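Local structure of peptidoglycan synthase activator LpoP (Pseudomonas aeruginosa, 6W5Q) at residues R47-L52 with S77-R82; V71-L76 with G88-I93. The protein probably activates a peptidoglycan synthase as a lipoprotein partner in cell-wall assembly, the part described here being its globular C-terminal tetratricopeptide-repeat domain. All blocks are in the same frame, centred on the assembly; numbering follows the deposited sequence.

Contact 1 (R47-L52 with S77-R82)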
loop_
_atom_site.group_PDB
_atom_site.type_symbol
_atom_site.label_atom_id
_atom_site.label_comp_id
_atom_site.label_asym_id
_atom_site.label_seq_id
_atom_site.Cartn_x
_atom_site.Cartn_y
_atom_site.Cartn_z
ATOM N N ARG A 47 7.646 9.574 -3.954
ATOM C CA ARG A 47 7.226 10.003 -2.623
ATOM C C ARG A 47 5.704 10.048 -2.509
ATOM O O ARG A 47 5.170 10.654 -1.576
ATOM C CB ARG A 47 7.852 11.373 -2.304
ATOM C CG ARG A 47 7.740 11.887 -0.860
ATOM C CD ARG A 47 6.988 13.233 -0.792
ATOM N NE ARG A 47 6.791 13.718 0.579
ATOM C CZ ARG A 47 5.621 13.749 1.218
ATOM N NH1 ARG A 47 5.549 14.212 2.463
ATOM N NH2 ARG A 47 4.517 13.328 0.614
ATOM N N GLU A 48 4.986 9.427 -3.453
ATOM C CA GLU A 48 3.531 9.469 -3.455
ATOM C C GLU A 48 2.986 8.362 -2.551
ATOM O O GLU A 48 3.107 7.179 -2.906
ATOM C CB GLU A 48 2.986 9.336 -4.873
ATOM C CG GLU A 48 1.454 9.242 -4.998
ATOM C CD GLU A 48 0.687 10.342 -4.265
ATOM O OE1 GLU A 48 0.155 10.073 -3.160
ATOM O OE2 GLU A 48 0.600 11.470 -4.798
ATOM N N PRO A 49 2.399 8.686 -1.402
ATOM C CA PRO A 49 1.872 7.615 -0.535
ATOM C C PRO A 49 0.759 6.812 -1.188
ATOM O O PRO A 49 0.613 5.618 -0.891
ATOM C CB PRO A 49 1.387 8.366 0.707
ATOM C CG PRO A 49 1.343 9.826 0.315
ATOM C CD PRO A 49 2.315 10.019 -0.797
ATOM N N GLN A 50 -0.020 7.415 -2.085
ATOM C CA GLN A 50 -1.078 6.652 -2.736
ATOM C C GLN A 50 -0.502 5.569 -3.639
ATOM O O GLN A 50 -1.081 4.481 -3.755
ATOM C CB GLN A 50 -2.009 7.589 -3.511
ATOM C CG GLN A 50 -3.040 8.302 -2.618
ATOM C CD GLN A 50 -4.437 7.717 -2.748
ATOM O OE1 GLN A 50 -4.593 6.509 -2.938
ATOM N NE2 GLN A 50 -5.462 8.572 -2.651
ATOM N N VAL A 51 0.650 5.820 -4.250
ATOM C CA VAL A 51 1.313 4.764 -5.003
ATOM C C VAL A 51 1.724 3.641 -4.066
ATOM O O VAL A 51 1.484 2.458 -4.341
ATOM C CB VAL A 51 2.521 5.321 -5.773
ATOM C CG1 VAL A 51 3.315 4.177 -6.394
ATOM C CG2 VAL A 51 2.061 6.268 -6.839
ATOM N N LEU A 52 2.343 4.002 -2.939
ATOM C CA LEU A 52 2.810 3.007 -1.972
ATOM C C LEU A 52 1.646 2.224 -1.380
ATOM O O LEU A 52 1.741 1.005 -1.171
ATOM C CB LEU A 52 3.630 3.706 -0.880
ATOM C CG LEU A 52 4.893 4.314 -1.506
ATOM C CD1 LEU A 52 5.688 5.152 -0.561
ATOM C CD2 LEU A 52 5.776 3.226 -2.090
ATOM N N SER A 77 5.031 7.389 6.220
ATOM C CA SER A 77 5.903 8.528 6.486
ATOM C C SER A 77 5.699 9.680 5.496
ATOM O O SER A 77 6.104 10.811 5.788
ATOM C CB SER A 77 7.363 8.074 6.485
ATOM O OG SER A 77 7.698 7.391 5.296
ATOM N N TYR A 78 5.095 9.428 4.336
ATOM C CA TYR A 78 4.820 10.470 3.356
ATOM C C TYR A 78 3.374 10.937 3.418
ATOM O O TYR A 78 2.988 11.846 2.682
ATOM C CB TYR A 78 5.117 9.980 1.929
ATOM C CG TYR A 78 6.444 9.277 1.692
ATOM C CD1 TYR A 78 7.564 9.551 2.463
ATOM C CD2 TYR A 78 6.573 8.353 0.663
ATOM C CE1 TYR A 78 8.774 8.904 2.223
ATOM C CE2 TYR A 78 7.764 7.709 0.412
ATOM C CZ TYR A 78 8.863 7.983 1.198
ATOM O OH TYR A 78 10.050 7.333 0.947
ATOM N N ALA A 79 2.567 10.311 4.256
ATOM C CA ALA A 79 1.135 10.531 4.316
ATOM C C ALA A 79 0.750 11.583 5.343
ATOM O O ALA A 79 -0.429 11.685 5.680
ATOM C CB ALA A 79 0.424 9.208 4.630
ATOM N N ASN A 80 1.711 12.363 5.839
ATOM C CA ASN A 80 1.441 13.297 6.926
ATOM C C ASN A 80 0.375 14.308 6.532
ATOM O O ASN A 80 0.416 14.885 5.442
ATOM C CB ASN A 80 2.721 14.012 7.339
ATOM C CG ASN A 80 3.363 13.378 8.556
ATOM O OD1 ASN A 80 3.084 12.220 8.888
ATOM N ND2 ASN A 80 4.223 14.135 9.239
ATOM N N GLY A 81 -0.589 14.510 7.426
ATOM C CA GLY A 81 -1.712 15.382 7.138
ATOM C C GLY A 81 -2.627 14.838 6.061
ATOM O O GLY A 81 -3.163 15.610 5.257
ATOM N N ARG A 82 -2.797 13.517 6.009
ATOM C CA ARG A 82 -3.699 12.863 5.060
ATOM C C ARG A 82 -4.403 11.732 5.799
ATOM O O ARG A 82 -4.107 10.551 5.593
ATOM C CB ARG A 82 -2.932 12.363 3.832
ATOM C CG ARG A 82 -2.100 13.459 3.156
ATOM C CD ARG A 82 -1.478 13.023 1.848
ATOM N NE ARG A 82 -2.458 12.906 0.768
ATOM C CZ ARG A 82 -2.145 12.710 -0.513
ATOM N NH1 ARG A 82 -0.871 12.613 -0.891
ATOM N NH2 ARG A 82 -3.109 12.611 -1.419
#
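Pro49 and Tyr78 bring the two backbones closest, their CA atoms 5.7 Å apart, where the first turn of helix 49-61 meets the last turn of helix 65-78. Glu48 is the N-cap residue of the former: its OE1 accepts from Gln50 N over 2.9 Å through the anti lone pair, in a nearly straight bond. Beyond Tyr78 the chain makes a type II turn from Ala79 to Arg82.

Tyr78 fills the middle of the interface. Arg47 CG, anti to its backbone N (chi1 -169°), lies over one face of the tyrosine ring in a CH-pi contact, 4.0 Å from the centroid, while Leu52 CD1 approaches the ring obliquely and meets CE2. Farther along the arginine, NH2 donates to Tyr78 O at 3.0 Å, a weak bond because its N-H angle is only 125°; Tyr78 CB sits over one face of the same guanidinium. The Pro49 ring packs its CD on Tyr78 CB and its CB on Ala79 CB, the latter pair 4.1 Å apart. At the outer margin, the capping oxygen Glu48 OE1 also forms a salt bridge with Arg82 NH1, long at 3.6 Å, the carboxylate and guanidinium planes standing 76° apart.

The phenol OH of Tyr78 is hydrogen-bonded to Arg74 NH1, one turn back on its own helix. Around the junction, helix 83-99 receives Pro49 on Leu85, and Ala79 on Gln86 and Leu89, while Leu52 touches Gln42 of helix 31-44.

Contact 2 (V71-L76 with G88-I93)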
loop_
_atom_site.group_PDB
_atom_site.type_symbol
_atom_site.label_atom_id
_atom_site.label_comp_id
_atom_site.label_asym_id
_atom_site.label_seq_id
_atom_site.Cartn_x
_atom_site.Cartn_y
_atom_site.Cartn_z
ATOM N N VAL A 71 6.511 -1.421 2.744
ATOM C CA VAL A 71 6.036 -0.443 1.766
ATOM C C VAL A 71 4.972 0.442 2.387
ATOM O O VAL A 71 5.015 1.672 2.260
ATOM C CB VAL A 71 5.503 -1.147 0.509
ATOM C CG1 VAL A 71 4.920 -0.115 -0.474
ATOM C CG2 VAL A 71 6.599 -1.989 -0.114
ATOM N N ALA A 72 4.003 -0.169 3.073
ATOM C CA ALA A 72 2.945 0.614 3.709
ATOM C C ALA A 72 3.505 1.517 4.804
ATOM O O ALA A 72 3.047 2.659 4.980
ATOM C CB ALA A 72 1.872 -0.314 4.277
ATOM N N ARG A 73 4.498 1.020 5.553
ATOM C CA ARG A 73 5.105 1.836 6.599
ATOM C C ARG A 73 5.883 2.985 5.994
ATOM O O ARG A 73 5.973 4.064 6.587
ATOM C CB ARG A 73 6.004 0.980 7.494
ATOM C CG ARG A 73 5.254 0.227 8.571
ATOM C CD ARG A 73 6.065 0.174 9.871
ATOM N NE ARG A 73 5.233 0.018 11.076
ATOM C CZ ARG A 73 4.905 -1.162 11.586
ATOM N NH1 ARG A 73 5.336 -2.264 10.999
ATOM N NH2 ARG A 73 4.151 -1.251 12.666
ATOM N N ARG A 74 6.431 2.777 4.801
ATOM C CA ARG A 74 7.082 3.876 4.106
ATOM C C ARG A 74 6.048 4.880 3.597
ATOM O O ARG A 74 6.201 6.087 3.792
ATOM C CB ARG A 74 7.962 3.336 2.968
ATOM C CG ARG A 74 8.883 4.390 2.382
ATOM C CD ARG A 74 10.102 3.788 1.704
ATOM N NE ARG A 74 9.755 2.997 0.533
ATOM C CZ ARG A 74 9.611 3.501 -0.689
ATOM N NH1 ARG A 74 9.767 4.809 -0.908
ATOM N NH2 ARG A 74 9.300 2.698 -1.694
ATOM N N GLY A 75 4.989 4.405 2.939
ATOM C CA GLY A 75 3.930 5.318 2.515
ATOM C C GLY A 75 3.432 6.194 3.648
ATOM O O GLY A 75 3.229 7.401 3.477
ATOM N N LEU A 76 3.283 5.604 4.833
ATOM C CA LEU A 76 2.828 6.336 6.011
ATOM C C LEU A 76 3.710 7.545 6.305
ATOM O O LEU A 76 3.206 8.635 6.581
ATOM C CB LEU A 76 2.805 5.381 7.201
ATOM C CG LEU A 76 1.899 5.570 8.398
ATOM C CD1 LEU A 76 0.492 5.947 7.997
ATOM C CD2 LEU A 76 1.901 4.258 9.133
ATOM N N GLY A 88 -6.044 4.099 6.103
ATOM C CA GLY A 88 -5.921 2.994 5.164
ATOM C C GLY A 88 -4.606 2.251 5.303
ATOM O O GLY A 88 -4.576 1.017 5.352
ATOM N N LEU A 89 -3.498 2.990 5.371
ATOM C CA LEU A 89 -2.182 2.352 5.463
ATOM C C LEU A 89 -2.044 1.552 6.766
ATOM O O LEU A 89 -1.538 0.420 6.761
ATOM C CB LEU A 89 -1.076 3.417 5.320
ATOM C CG LEU A 89 -0.847 3.986 3.894
ATOM C CD1 LEU A 89 -0.227 5.371 3.911
ATOM C CD2 LEU A 89 0.018 3.057 2.997
ATOM N N TRP A 90 -2.533 2.096 7.887
ATOM C CA TRP A 90 -2.449 1.338 9.133
ATOM C C TRP A 90 -3.244 0.035 9.052
ATOM O O TRP A 90 -2.774 -1.010 9.518
ATOM C CB TRP A 90 -2.920 2.182 10.313
ATOM C CG TRP A 90 -1.863 3.087 10.864
ATOM C CD1 TRP A 90 -1.925 4.449 10.964
ATOM C CD2 TRP A 90 -0.584 2.702 11.409
ATOM N NE1 TRP A 90 -0.767 4.933 11.533
ATOM C CE2 TRP A 90 0.068 3.885 11.820
ATOM C CE3 TRP A 90 0.067 1.475 11.593
ATOM C CZ2 TRP A 90 1.340 3.880 12.391
ATOM C CZ3 TRP A 90 1.341 1.474 12.162
ATOM C CH2 TRP A 90 1.962 2.670 12.549
ATOM N N GLU A 91 -4.444 0.075 8.456
ATOM C CA GLU A 91 -5.214 -1.156 8.274
ATOM C C GLU A 91 -4.438 -2.171 7.441
ATOM O O GLU A 91 -4.422 -3.362 7.760
ATOM C CB GLU A 91 -6.570 -0.860 7.625
ATOM C CG GLU A 91 -7.335 -2.130 7.258
ATOM C CD GLU A 91 -7.613 -3.039 8.476
ATOM O OE1 GLU A 91 -7.707 -2.522 9.617
ATOM O OE2 GLU A 91 -7.739 -4.281 8.295
ATOM N N LEU A 92 -3.771 -1.711 6.378
ATOM C CA LEU A 92 -2.887 -2.590 5.620
ATOM C C LEU A 92 -1.781 -3.159 6.498
ATOM O O LEU A 92 -1.417 -4.333 6.375
ATOM C CB LEU A 92 -2.268 -1.828 4.446
ATOM C CG LEU A 92 -2.928 -1.961 3.075
ATOM C CD1 LEU A 92 -4.414 -1.596 3.137
ATOM C CD2 LEU A 92 -2.169 -1.109 2.032
ATOM N N ILE A 93 -1.209 -2.334 7.370
ATOM C CA ILE A 93 -0.134 -2.814 8.237
ATOM C C ILE A 93 -0.665 -3.858 9.219
ATOM O O ILE A 93 -0.012 -4.876 9.473
ATOM C CB ILE A 93 0.523 -1.619 8.956
ATOM C CG1 ILE A 93 1.259 -0.744 7.941
ATOM C CG2 ILE A 93 1.438 -2.089 10.093
ATOM C CD1 ILE A 93 1.710 0.582 8.481
#
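Ala72 and Leu89 mark the closest backbone approach of two antiparallel helices, whose short axes run 9.1 Å apart at a crossing angle of -158°. The tight part of the contact begins here. Ala72 CB points at the partner helix and meets Ile93 CG1 at 3.7 Å, its small methyl also touching Leu89 CD2. Leu89 spreads its two methyls over the opposing backbone, CD2 against Ala72 O and CD1 against Leu76 N at 3.6 Å. CD1 also lies against Gly75 C, where the glycine has no side chain in the way.

Leu76 is packed between Leu89, Trp90 and Ile93. Its CD2 methyl rests over one face of the Trp90 indole, 3.3 Å from CE2 and 22° off the normal of the six-membered ring, and also meets Ile93 CD1 at 3.7 Å. CD1 lies against Leu89 CB at 4.0 Å.

The looser, partly exposed side belongs to the Arg73 guanidinium. Arg73 CG still packs closely on Ile93 CD1, at 3.6 Å, and Ile93 CG2 sits over one face of the guanidinium, but NH2 comes only to 3.9 Å from CZ3 at the Trp90 edge, with guanidinium and ring planes 80° apart. Trp90 packs further onto Ala109 and Ala113 of helix 103-114.

With no polar pair joining the segments, their register rests on the fit of methyls against methyls, backbone and an aromatic face. The charge of Arg73 is met within its own helix, where NH1 forms a salt bridge with Glu69 OE2.

Overall arrangement
The two contacts illustrate how a tetratricopeptide-repeat array is built from successive antiparallel helices. Their centres lie about 9 Å apart and both draw on helix 65-78: contact 1 uses its C-terminal end against the start of helix 49-61, contact 2 the preceding turns against helix 83-99. Along the chain the segments alternate, 47-52, 71-76, 77-82 and 88-93, so the pairings interlock. They also touch directly, Leu52 CD1 lying 3.5 Å from Gly75 CA. Helix 65-78 is thus packed by both sequence neighbours, contact 2 near the middle of the domain and contact 1 toward an end of the helices, joining three consecutive helices into one continuous all-helical scaffold.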